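Local coordinates for penicillin binding protein 2X (PDB 5U47), which probably acts as a septal transpeptidase that cross-links glycan strands of cell wall peptidoglycan and is inactivated when beta-lactams acylate its active-site serine, at residues Ala289-Gly294 with Gly409-Thr415; Asn284-Glu288 with Thr415-Leu420; Ala304-Asn308 with Val370-Tyr374; Phe482-Tyr486 with Thr503-Gly507. The protein carries 1 engineered substitution. All blocks are in the same frame, centred on the assembly; numbering follows the deposited sequence.

Contact 1: Ala289-Gly294 with Gly409-Thr415; sequences AQYEPG and GQGISVT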
loop_
_atom_site.group_PDB
_atom_site.type_symbol
_atom_site.label_atom_id
_atom_site.label_comp_id
_atom_site.label_asym_id
_atom_site.label_seq_id
_atom_site.Cartn_x
_atom_site.Cartn_y
_atom_site.Cartn_z
ATOM N N ALA A 289 8.878 -0.330 6.999
ATOM C CA ALA A 289 9.335 -0.060 8.367
ATOM C C ALA A 289 8.866 -1.136 9.365
ATOM O O ALA A 289 7.703 -1.510 9.355
ATOM C CB ALA A 289 8.822 1.302 8.834
ATOM N N GLN A 290 9.788 -1.645 10.180
ATOM C CA GLN A 290 9.465 -2.600 11.247
ATOM C C GLN A 290 9.626 -1.868 12.565
ATOM O O GLN A 290 10.617 -1.184 12.760
ATOM C CB GLN A 290 10.393 -3.809 11.236
ATOM C CG GLN A 290 10.174 -4.691 10.025
ATOM C CD GLN A 290 11.010 -5.944 10.038
ATOM O OE1 GLN A 290 10.663 -6.927 9.391
ATOM N NE2 GLN A 290 12.120 -5.922 10.765
ATOM N N TYR A 291 8.674 -2.016 13.473
ATOM C CA TYR A 291 8.769 -1.309 14.744
ATOM C C TYR A 291 8.011 -2.044 15.844
ATOM O O TYR A 291 7.164 -2.899 15.572
ATOM C CB TYR A 291 8.220 0.128 14.550
ATOM C CG TYR A 291 6.738 0.197 14.133
ATOM C CD1 TYR A 291 6.342 0.067 12.790
ATOM C CD2 TYR A 291 5.752 0.401 15.078
ATOM C CE1 TYR A 291 5.008 0.117 12.429
ATOM C CE2 TYR A 291 4.402 0.478 14.728
ATOM C CZ TYR A 291 4.031 0.327 13.408
ATOM O OH TYR A 291 2.695 0.387 13.081
ATOM N N GLU A 292 8.322 -1.720 17.083
ATOM C CA GLU A 292 7.597 -2.275 18.213
ATOM C C GLU A 292 6.363 -1.379 18.320
ATOM O O GLU A 292 6.505 -0.183 18.534
ATOM C CB GLU A 292 8.466 -2.286 19.477
ATOM C CG GLU A 292 9.724 -3.145 19.295
ATOM C CD GLU A 292 10.537 -3.364 20.571
ATOM O OE1 GLU A 292 9.994 -3.352 21.690
ATOM O OE2 GLU A 292 11.745 -3.573 20.439
ATOM N N PRO A 293 5.157 -1.952 18.173
ATOM C CA PRO A 293 3.957 -1.107 18.116
ATOM C C PRO A 293 3.469 -0.524 19.410
ATOM O O PRO A 293 2.712 0.454 19.363
ATOM C CB PRO A 293 2.888 -2.056 17.577
ATOM C CG PRO A 293 3.298 -3.365 18.145
ATOM C CD PRO A 293 4.807 -3.380 18.117
ATOM N N GLY A 294 3.868 -1.098 20.554
ATOM C CA GLY A 294 3.400 -0.577 21.827
ATOM C C GLY A 294 1.943 -0.953 22.093
ATOM O O GLY A 294 1.400 -1.898 21.495
ATOM N N GLY A 409 2.838 -4.886 23.392
ATOM C CA GLY A 409 3.509 -4.510 22.154
ATOM C C GLY A 409 4.979 -4.167 22.184
ATOM O O GLY A 409 5.424 -3.341 21.388
ATOM N N GLN A 410 5.734 -4.788 23.091
ATOM C CA GLN A 410 7.178 -4.637 23.121
ATOM C C GLN A 410 7.768 -6.032 22.937
ATOM O O GLN A 410 7.135 -7.021 23.276
ATOM C CB GLN A 410 7.665 -4.046 24.445
ATOM C CG GLN A 410 7.027 -2.719 24.841
ATOM C CD GLN A 410 7.500 -1.492 24.066
ATOM O OE1 GLN A 410 7.027 -0.391 24.345
ATOM N NE2 GLN A 410 8.446 -1.657 23.125
ATOM N N GLY A 411 8.998 -6.107 22.444
ATOM C CA GLY A 411 9.637 -7.403 22.203
ATOM C C GLY A 411 9.056 -8.132 21.002
ATOM O O GLY A 411 9.239 -9.344 20.856
ATOM N N ILE A 412 8.347 -7.387 20.161
ATOM C CA ILE A 412 7.730 -7.896 18.946
ATOM C C ILE A 412 7.784 -6.769 17.904
ATOM O O ILE A 412 7.558 -5.612 18.235
ATOM C CB ILE A 412 6.279 -8.391 19.186
ATOM C CG1 ILE A 412 5.695 -8.994 17.904
ATOM C CG2 ILE A 412 5.365 -7.273 19.685
ATOM C CD1 ILE A 412 4.393 -9.733 18.114
ATOM N N SER A 413 8.127 -7.105 16.666
ATOM C CA SER A 413 8.227 -6.122 15.597
ATOM C C SER A 413 7.179 -6.376 14.551
ATOM O O SER A 413 6.995 -7.518 14.119
ATOM C CB SER A 413 9.592 -6.176 14.943
ATOM O OG SER A 413 10.570 -5.820 15.885
ATOM N N VAL A 414 6.517 -5.303 14.139
ATOM C CA VAL A 414 5.453 -5.363 13.124
ATOM C C VAL A 414 5.631 -4.282 12.063
ATOM O O VAL A 414 6.467 -3.385 12.216
ATOM C CB VAL A 414 4.068 -5.106 13.768
ATOM C CG1 VAL A 414 3.813 -6.062 14.920
ATOM C CG2 VAL A 414 3.917 -3.653 14.242
ATOM N N THR A 415 4.845 -4.380 10.989
ATOM C CA THR A 415 4.736 -3.333 10.002
ATOM C C THR A 415 3.352 -2.736 10.211
ATOM O O THR A 415 2.466 -3.359 10.821
ATOM C CB THR A 415 4.797 -3.849 8.553
ATOM O OG1 THR A 415 3.740 -4.787 8.343
ATOM C CG2 THR A 415 6.101 -4.518 8.300
#
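Segments 289-294 and 409-415 run antiparallel but pair as true beta structure at one place. There Tyr291 and Val414 form a hydrogen-bonded pair: Tyr291 N donates to Val414 O and Val414 N to Tyr291 O, each at 2.9 Å. Around this bridge, CA-H...O contacts fill in, among them Gln290 CA to Val414 O (3.2 Å) and Glu292 CA to Ile412 O (3.3 Å). A further backbone bond, Gly294 N to Gly409 O (2.9 Å), joins the far ends. Gly409, at positive phi, is the C-prime residue of a Schellman motif ending helix 400-405; a CB there would clash with Gly294 O. The pairing brings the chain just ahead of Ser295 and Lys298, which fit the SxxK motif of penicillin-binding proteins, alongside that helix end. Glu292 OE1 accepts from Gln410 NE2 (2.7 Å) and Gly411 N (3.0 Å), and also bonds Tyr519. Val414 CG2 sits over the Tyr291 ring face, 4.2 Å from its centroid, and meets Pro293 CB at 3.8 Å, while the Tyr291 hydroxyl bonds Tyr544.

Contact 2: Asn284-Glu288 with Thr415-Leu420; sequences NRLYE and TQVQML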
loop_
_atom_site.group_PDB
_atom_site.type_symbol
_atom_site.label_atom_id
_atom_site.label_comp_id
_atom_site.label_asym_id
_atom_site.label_seq_id
_atom_site.Cartn_x
_atom_site.Cartn_y
_atom_site.Cartn_z
ATOM N N ASN A 284 9.397 3.170 3.543
ATOM C CA ASN A 284 7.939 3.218 3.407
ATOM C C ASN A 284 7.317 2.795 4.731
ATOM O O ASN A 284 7.535 1.671 5.207
ATOM C CB ASN A 284 7.465 2.349 2.243
ATOM C CG ASN A 284 5.993 2.542 1.938
ATOM O OD1 ASN A 284 5.131 2.185 2.752
ATOM N ND2 ASN A 284 5.693 3.109 0.769
ATOM N N ARG A 285 6.542 3.694 5.331
ATOM C CA ARG A 285 5.957 3.405 6.630
ATOM C C ARG A 285 4.751 2.500 6.621
ATOM O O ARG A 285 4.343 2.064 7.680
ATOM C CB ARG A 285 5.563 4.670 7.364
ATOM C CG ARG A 285 6.639 5.716 7.387
ATOM C CD ARG A 285 6.792 6.294 8.780
ATOM N NE ARG A 285 7.731 5.464 9.512
ATOM C CZ ARG A 285 9.053 5.546 9.394
ATOM N NH1 ARG A 285 9.609 6.417 8.559
ATOM N NH2 ARG A 285 9.821 4.744 10.109
ATOM N N LEU A 286 4.159 2.247 5.450
ATOM C CA LEU A 286 3.022 1.353 5.397
ATOM C C LEU A 286 3.459 -0.113 5.447
ATOM O O LEU A 286 2.847 -0.914 6.149
ATOM C CB LEU A 286 2.186 1.600 4.136
ATOM C CG LEU A 286 0.948 0.717 3.949
ATOM C CD1 LEU A 286 -0.017 0.812 5.135
ATOM C CD2 LEU A 286 0.252 1.073 2.666
ATOM N N TYR A 287 4.505 -0.468 4.708
ATOM C CA TYR A 287 4.879 -1.885 4.619
ATOM C C TYR A 287 6.353 -2.272 4.730
ATOM O O TYR A 287 6.659 -3.471 4.703
ATOM C CB TYR A 287 4.299 -2.479 3.306
ATOM C CG TYR A 287 4.738 -1.744 2.086
ATOM C CD1 TYR A 287 5.951 -2.030 1.477
ATOM C CD2 TYR A 287 3.958 -0.729 1.552
ATOM C CE1 TYR A 287 6.372 -1.338 0.346
ATOM C CE2 TYR A 287 4.366 -0.035 0.438
ATOM C CZ TYR A 287 5.579 -0.355 -0.166
ATOM O OH TYR A 287 5.998 0.355 -1.256
ATOM N N GLU A 288 7.256 -1.302 4.847
ATOM C CA GLU A 288 8.687 -1.606 4.961
ATOM C C GLU A 288 9.193 -1.462 6.374
ATOM O O GLU A 288 9.875 -2.352 6.887
ATOM C CB GLU A 288 9.520 -0.719 4.036
ATOM C CG GLU A 288 9.297 -0.994 2.571
ATOM C CD GLU A 288 10.198 -0.176 1.679
ATOM O OE1 GLU A 288 10.720 0.861 2.154
ATOM O OE2 GLU A 288 10.372 -0.576 0.501
ATOM N N THR A 415 4.845 -4.380 10.989
ATOM C CA THR A 415 4.736 -3.333 10.002
ATOM C C THR A 415 3.352 -2.736 10.211
ATOM O O THR A 415 2.466 -3.359 10.821
ATOM C CB THR A 415 4.797 -3.849 8.553
ATOM O OG1 THR A 415 3.740 -4.787 8.343
ATOM C CG2 THR A 415 6.101 -4.518 8.300
ATOM N N GLN A 416 3.155 -1.527 9.697
ATOM C CA GLN A 416 1.867 -0.853 9.816
ATOM C C GLN A 416 0.771 -1.698 9.187
ATOM O O GLN A 416 -0.330 -1.834 9.750
ATOM C CB GLN A 416 1.897 0.533 9.137
ATOM C CG GLN A 416 0.507 1.191 9.184
ATOM C CD GLN A 416 0.380 2.531 8.510
ATOM O OE1 GLN A 416 -0.732 3.059 8.426
ATOM N NE2 GLN A 416 1.483 3.080 7.995
ATOM N N VAL A 417 1.065 -2.268 8.020
ATOM C CA VAL A 417 0.050 -3.056 7.320
ATOM C C VAL A 417 -0.327 -4.340 8.102
ATOM O O VAL A 417 -1.465 -4.780 8.020
ATOM C CB VAL A 417 0.410 -3.275 5.846
ATOM C CG1 VAL A 417 1.611 -4.215 5.713
ATOM C CG2 VAL A 417 -0.804 -3.760 5.059
ATOM N N GLN A 418 0.603 -4.918 8.874
ATOM C CA GLN A 418 0.260 -6.062 9.756
ATOM C C GLN A 418 -0.720 -5.621 10.856
ATOM O O GLN A 418 -1.680 -6.335 11.189
ATOM C CB GLN A 418 1.505 -6.688 10.363
ATOM C CG GLN A 418 2.313 -7.498 9.371
ATOM C CD GLN A 418 3.588 -8.036 9.962
ATOM O OE1 GLN A 418 4.258 -7.348 10.742
ATOM N NE2 GLN A 418 3.958 -9.257 9.569
ATOM N N MET A 419 -0.499 -4.421 11.399
ATOM C CA MET A 419 -1.419 -3.899 12.391
ATOM C C MET A 419 -2.796 -3.666 11.779
ATOM O O MET A 419 -3.806 -4.008 12.380
ATOM C CB MET A 419 -0.888 -2.608 13.032
ATOM C CG MET A 419 0.381 -2.811 13.864
ATOM S SD MET A 419 0.193 -3.996 15.219
ATOM C CE MET A 419 -1.022 -3.195 16.257
ATOM N N LEU A 420 -2.841 -3.082 10.584
ATOM C CA LEU A 420 -4.122 -2.828 9.916
ATOM C C LEU A 420 -4.891 -4.125 9.697
ATOM O O LEU A 420 -6.094 -4.179 9.930
ATOM C CB LEU A 420 -3.920 -2.094 8.579
ATOM C CG LEU A 420 -3.299 -0.676 8.674
ATOM C CD1 LEU A 420 -3.070 -0.114 7.273
ATOM C CD2 LEU A 420 -4.189 0.275 9.471
HETATM O O HOH W 1 5.371 -0.372 8.340
#
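Two successive carbonyls of a loop meet the first turn of a helix, one of them through both a side chain and a water. Arg285 O accepts from Gln416 NE2 at 3.1 Å and from a water at 2.7 Å; the same water accepts a hydrogen bond from Gln416 N, 2.8 Å away. Leu286 O then accepts directly from Val417 N (2.9 Å). Backbone NH groups in the first turn of a helix have no earlier carbonyl of that helix to serve them, so a neighbouring loop can supply acceptors. Thr415 does so from within the chain: it is the N-cap, and with Gln418 it forms a capping box, Gln418 N to Thr415 OG1 (3.2 Å) and Thr415 N to Gln418 OE1 (3.0 Å). The loop is itself bent by an Asx turn, in which Asn284 OD1 accepts from Leu286 N at 2.9 Å.

Beside these polar links, Leu286 CD1 packs on Leu420 CD1 (3.8 Å) and Val417 CB (4.2 Å), and Tyr287 CB meets Val417 CG1 at 4.0 Å. The oxygen of the Gln416 amide bonds Thr249 on strand 245-252, tying helix 416-427 to the sheet of the transpeptidase domain. The chemistry implies that capping here is shared: the box, the loop carbonyls and one water together satisfy the NH groups of Gln416, Val417 and Gln418.

Contact 3: Ala304-Asn308 with Val370-Tyr374; sequences AAINN and VWSNY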
loop_
_atom_site.group_PDB
_atom_site.type_symbol
_atom_site.label_atom_id
_atom_site.label_comp_id
_atom_site.label_asym_id
_atom_site.label_seq_id
_atom_site.Cartn_x
_atom_site.Cartn_y
_atom_site.Cartn_z
ATOM N N ALA A 304 -8.145 -11.632 22.783
ATOM C CA ALA A 304 -7.732 -13.012 23.043
ATOM C C ALA A 304 -8.174 -13.457 24.440
ATOM O O ALA A 304 -8.670 -14.572 24.624
ATOM C CB ALA A 304 -6.226 -13.154 22.894
ATOM N N ALA A 305 -7.987 -12.579 25.421
ATOM C CA ALA A 305 -8.402 -12.876 26.787
ATOM C C ALA A 305 -9.904 -13.119 26.841
ATOM O O ALA A 305 -10.362 -14.046 27.522
ATOM C CB ALA A 305 -8.015 -11.743 27.728
ATOM N N ILE A 306 -10.672 -12.296 26.130
ATOM C CA ILE A 306 -12.131 -12.455 26.117
ATOM C C ILE A 306 -12.502 -13.751 25.404
ATOM O O ILE A 306 -13.333 -14.523 25.902
ATOM C CB ILE A 306 -12.838 -11.242 25.484
ATOM C CG1 ILE A 306 -12.633 -10.010 26.384
ATOM C CG2 ILE A 306 -14.328 -11.531 25.297
ATOM C CD1 ILE A 306 -13.079 -8.699 25.770
ATOM N N ASN A 307 -11.865 -13.992 24.259
ATOM C CA ASN A 307 -12.111 -15.201 23.467
ATOM C C ASN A 307 -11.690 -16.497 24.214
ATOM O O ASN A 307 -12.301 -17.536 24.029
ATOM C CB ASN A 307 -11.377 -15.145 22.130
ATOM C CG ASN A 307 -11.986 -16.078 21.112
ATOM O OD1 ASN A 307 -13.133 -15.888 20.705
ATOM N ND2 ASN A 307 -11.232 -17.078 20.683
ATOM N N ASN A 308 -10.639 -16.410 25.028
ATOM C CA ASN A 308 -10.122 -17.553 25.794
ATOM C C ASN A 308 -11.011 -17.881 26.991
ATOM O O ASN A 308 -10.891 -18.955 27.564
ATOM C CB ASN A 308 -8.707 -17.234 26.311
ATOM C CG ASN A 308 -7.979 -18.450 26.848
ATOM O OD1 ASN A 308 -7.902 -19.482 26.185
ATOM N ND2 ASN A 308 -7.397 -18.318 28.050
ATOM N N VAL A 370 -0.867 -20.210 24.651
ATOM C CA VAL A 370 -2.126 -19.681 24.127
ATOM C C VAL A 370 -1.919 -18.299 23.485
ATOM O O VAL A 370 -2.288 -18.088 22.327
ATOM C CB VAL A 370 -3.214 -19.629 25.230
ATOM C CG1 VAL A 370 -4.441 -18.857 24.750
ATOM C CG2 VAL A 370 -3.618 -21.049 25.652
ATOM N N TRP A 371 -1.318 -17.369 24.223
ATOM C CA TRP A 371 -1.061 -16.035 23.677
ATOM C C TRP A 371 -0.233 -16.095 22.387
ATOM O O TRP A 371 -0.562 -15.423 21.395
ATOM C CB TRP A 371 -0.403 -15.121 24.721
ATOM C CG TRP A 371 0.002 -13.743 24.203
ATOM C CD1 TRP A 371 1.229 -13.153 24.317
ATOM C CD2 TRP A 371 -0.815 -12.817 23.459
ATOM N NE1 TRP A 371 1.226 -11.912 23.701
ATOM C CE2 TRP A 371 -0.017 -11.686 23.171
ATOM C CE3 TRP A 371 -2.142 -12.838 23.007
ATOM C CZ2 TRP A 371 -0.504 -10.588 22.456
ATOM C CZ3 TRP A 371 -2.621 -11.756 22.292
ATOM C CH2 TRP A 371 -1.808 -10.641 22.027
ATOM N N SER A 372 0.819 -16.899 22.386
ATOM C CA SER A 372 1.681 -17.012 21.220
ATOM C C SER A 372 0.895 -17.547 19.983
ATOM O O SER A 372 1.148 -17.133 18.826
ATOM C CB SER A 372 2.896 -17.883 21.545
ATOM O OG SER A 372 3.694 -18.091 20.387
ATOM N N ASN A 373 -0.068 -18.426 20.248
ATOM C CA ASN A 373 -0.919 -18.966 19.202
ATOM C C ASN A 373 -1.888 -17.885 18.686
ATOM O O ASN A 373 -2.207 -17.869 17.498
ATOM C CB ASN A 373 -1.704 -20.170 19.710
ATOM C CG ASN A 373 -2.410 -20.904 18.598
ATOM O OD1 ASN A 373 -3.638 -20.973 18.575
ATOM N ND2 ASN A 373 -1.637 -21.417 17.633
ATOM N N TYR A 374 -2.374 -17.007 19.573
ATOM C CA TYR A 374 -3.238 -15.889 19.130
ATOM C C TYR A 374 -2.480 -14.953 18.209
ATOM O O TYR A 374 -3.036 -14.495 17.210
ATOM C CB TYR A 374 -3.895 -15.112 20.285
ATOM C CG TYR A 374 -5.181 -15.739 20.780
ATOM C CD1 TYR A 374 -6.348 -15.653 20.024
ATOM C CD2 TYR A 374 -5.246 -16.415 22.008
ATOM C CE1 TYR A 374 -7.532 -16.229 20.454
ATOM C CE2 TYR A 374 -6.433 -16.990 22.448
ATOM C CZ TYR A 374 -7.570 -16.892 21.664
ATOM O OH TYR A 374 -8.761 -17.458 22.076
HETATM O O HOH W 2 -8.602 -19.525 23.652
#
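Apolar contact between these two helices centres on Ala304, whose small side chain lets an aromatic ring lie against the helix. Its CB points over the face of the Tyr374 ring, 3.6 Å from the centroid and 17° off the normal, a CH-pi contact, and comes within 3.5 Å of Tyr374 CG. The same methyl meets the edge of the Trp371 indole, with Ala304 CB 3.9 Å from Trp371 CZ3, so one alanine is held by two aromatic residues a helical turn apart.

Direct polar contact comes from the far end of the same tyrosine: Asn307 ND2 donates to Tyr374 OH at 2.9 Å. The oxygen of that amide accepts from Ser462 N, which links the pair to the start of helix 463-478.

Water-mediated contact completes the set. One water donates to Asn308 OD1 (2.6 Å) and also bonds Tyr374 OH (2.6 Å), so the phenol, with the Ala304 methyl over its face, is bonded at its tip by Asn307 directly and by Asn308 through the water. Asn308 ND2 is in turn hydrogen-bonded to Ser310 OG.

The segment axes approach to 11.0 Å, with 116° between their directions, a steep crossing spanned chiefly by the Tyr374 side chain. Such helix-on-helix packing belongs to the all-helical part of the penicillin-binding transpeptidase fold, here joining the C-terminal end of helix 297-308 to helix 368-377.

Contact 4: Phe482-Tyr486 with Thr503-Gly507; sequences FGTLY and TVKSG. Engineered in segment 503-507: Thr503 (natural residue Ala).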
loop_
_atom_site.group_PDB
_atom_site.type_symbol
_atom_site.label_atom_id
_atom_site.label_comp_id
_atom_site.label_asym_id
_atom_site.label_seq_id
_atom_site.Cartn_x
_atom_site.Cartn_y
_atom_site.Cartn_z
ATOM N N PHE A 482 -9.914 6.982 34.415
ATOM C CA PHE A 482 -8.927 6.042 33.890
ATOM C C PHE A 482 -8.571 6.128 32.424
ATOM O O PHE A 482 -7.486 5.707 32.066
ATOM C CB PHE A 482 -9.378 4.599 34.202
ATOM C CG PHE A 482 -9.491 4.322 35.674
ATOM C CD1 PHE A 482 -8.355 4.051 36.425
ATOM C CD2 PHE A 482 -10.725 4.355 36.316
ATOM C CE1 PHE A 482 -8.440 3.818 37.788
ATOM C CE2 PHE A 482 -10.817 4.121 37.688
ATOM C CZ PHE A 482 -9.673 3.848 38.420
ATOM N N GLY A 483 -9.452 6.674 31.589
ATOM C CA GLY A 483 -9.210 6.714 30.145
ATOM C C GLY A 483 -8.030 7.566 29.722
ATOM O O GLY A 483 -7.996 8.766 29.996
ATOM N N THR A 484 -7.069 6.950 29.036
ATOM C CA THR A 484 -5.883 7.659 28.566
ATOM C C THR A 484 -6.195 8.624 27.433
ATOM O O THR A 484 -5.385 9.491 27.130
ATOM C CB THR A 484 -4.805 6.685 28.069
ATOM O OG1 THR A 484 -5.372 5.819 27.074
ATOM C CG2 THR A 484 -4.270 5.868 29.227
ATOM N N LEU A 485 -7.358 8.467 26.811
ATOM C CA LEU A 485 -7.765 9.340 25.716
ATOM C C LEU A 485 -8.969 10.219 26.053
ATOM O O LEU A 485 -9.696 10.655 25.154
ATOM C CB LEU A 485 -7.971 8.532 24.419
ATOM C CG LEU A 485 -6.689 7.936 23.826
ATOM C CD1 LEU A 485 -6.998 7.135 22.577
ATOM C CD2 LEU A 485 -5.659 9.017 23.509
ATOM N N TYR A 486 -9.155 10.499 27.350
ATOM C CA TYR A 486 -10.191 11.428 27.824
ATOM C C TYR A 486 -9.491 12.766 28.050
ATOM O O TYR A 486 -8.387 12.801 28.589
ATOM C CB TYR A 486 -10.812 10.939 29.125
ATOM C CG TYR A 486 -11.929 11.807 29.668
ATOM C CD1 TYR A 486 -13.240 11.675 29.205
ATOM C CD2 TYR A 486 -11.686 12.738 30.672
ATOM C CE1 TYR A 486 -14.273 12.458 29.720
ATOM C CE2 TYR A 486 -12.711 13.521 31.190
ATOM C CZ TYR A 486 -14.000 13.373 30.711
ATOM O OH TYR A 486 -15.017 14.147 31.232
ATOM N N THR A 503 -14.548 3.835 19.247
ATOM C CA THR A 503 -13.728 2.757 19.799
ATOM C C THR A 503 -12.270 3.162 19.586
ATOM O O THR A 503 -11.804 3.272 18.439
ATOM C CB THR A 503 -14.116 1.449 19.070
ATOM O OG1 THR A 503 -15.270 0.907 19.723
ATOM C CG2 THR A 503 -12.999 0.405 19.042
ATOM N N VAL A 504 -11.542 3.410 20.675
ATOM C CA VAL A 504 -10.169 3.854 20.541
ATOM C C VAL A 504 -9.198 3.148 21.477
ATOM O O VAL A 504 -9.593 2.619 22.514
ATOM C CB VAL A 504 -10.086 5.363 20.813
ATOM C CG1 VAL A 504 -10.977 6.130 19.839
ATOM C CG2 VAL A 504 -10.519 5.671 22.251
ATOM N N LYS A 505 -7.925 3.142 21.089
ATOM C CA LYS A 505 -6.839 2.666 21.952
ATOM C C LYS A 505 -5.586 3.404 21.561
ATOM O O LYS A 505 -5.209 3.441 20.389
ATOM C CB LYS A 505 -6.604 1.161 21.861
ATOM C CG LYS A 505 -5.531 0.653 22.851
ATOM C CD LYS A 505 -5.948 0.828 24.319
ATOM C CE LYS A 505 -4.847 0.435 25.287
ATOM N NZ LYS A 505 -3.831 1.511 25.469
ATOM N N SER A 506 -4.929 3.973 22.550
ATOM C CA SER A 506 -3.717 4.706 22.345
ATOM C C SER A 506 -2.571 3.794 22.593
ATOM O O SER A 506 -2.699 2.740 23.235
ATOM C CB SER A 506 -3.605 5.842 23.383
ATOM O OG SER A 506 -3.652 5.306 24.705
ATOM N N GLY A 507 -1.416 4.250 22.166
ATOM C CA GLY A 507 -0.220 3.535 22.425
ATOM C C GLY A 507 1.006 4.410 22.549
ATOM O O GLY A 507 1.107 5.507 21.974
HETATM O O HOH W 3 -5.816 2.982 27.034
#
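Strand 503-507 opens with Thr503, an engineered residue (Ala in the natural sequence) whose hydroxyl bonds Ser536 and the carbonyl of Arg470 instead of the loop 482-486. Val504 is the first to meet that loop: its CB points toward it, and Val504 CG2 lies 3.8 Å from Leu485 CD1. Lys505 turns its CB to the other side of the strand, as alternation demands, but its long chain curls back so that Lys505 NZ donates to Ser506 O at 2.8 Å. Lys505 NZ also donates to a water at 2.9 Å that lies 2.9 Å from Thr484 OG1, and it bonds the hydroxyl of Ser354. Ser506 again faces the loop. Ser506 OG is hydrogen-bonded to Thr484 OG1 (3.0 Å), and Ser506 CB rests 3.7 Å from Leu485 CD1, so the leucine methyl bridges the two residues that project from the same side of the strand. Gly507 completes a Lys-Ser-Gly sequence that fits the K(S/T)G motif of penicillin-binding proteins; together with Ser295, Lys298 and Ser354 it is consistent with the active site of this family.

The loop presents Thr484 and Leu485 from the middle of a type I turn, Gly483 to Tyr486. Strand 503-510 is an outermost strand of the five-stranded antiparallel sheet, paired with strand 526-534, while Val476 of helix 463-478 packs against both Thr484 and Leu485.

All four contacts belong to the transpeptidase domain. Contacts 1 and 2 form one continuous unit: their centres are 10 Å apart, they share Thr415, and strand 412-413 leads into helix 416-427. Contact 3 joins helices 297-308 and 368-377, its centre 19 Å from that of contact 1, and both its segments fall between 289-294 and 409-415. Contact 4 follows later in sequence, also 19 Å centre to centre from contact 1, on the edge strand 503-510. The loop of contacts 1 and 2 leads into helix 297-308, which begins at what is probably the SxxK motif; contact 3 packs its far end, while contact 4 brings the Lys-Ser-Gly strand, consistent with an active site assembled from distant sequence.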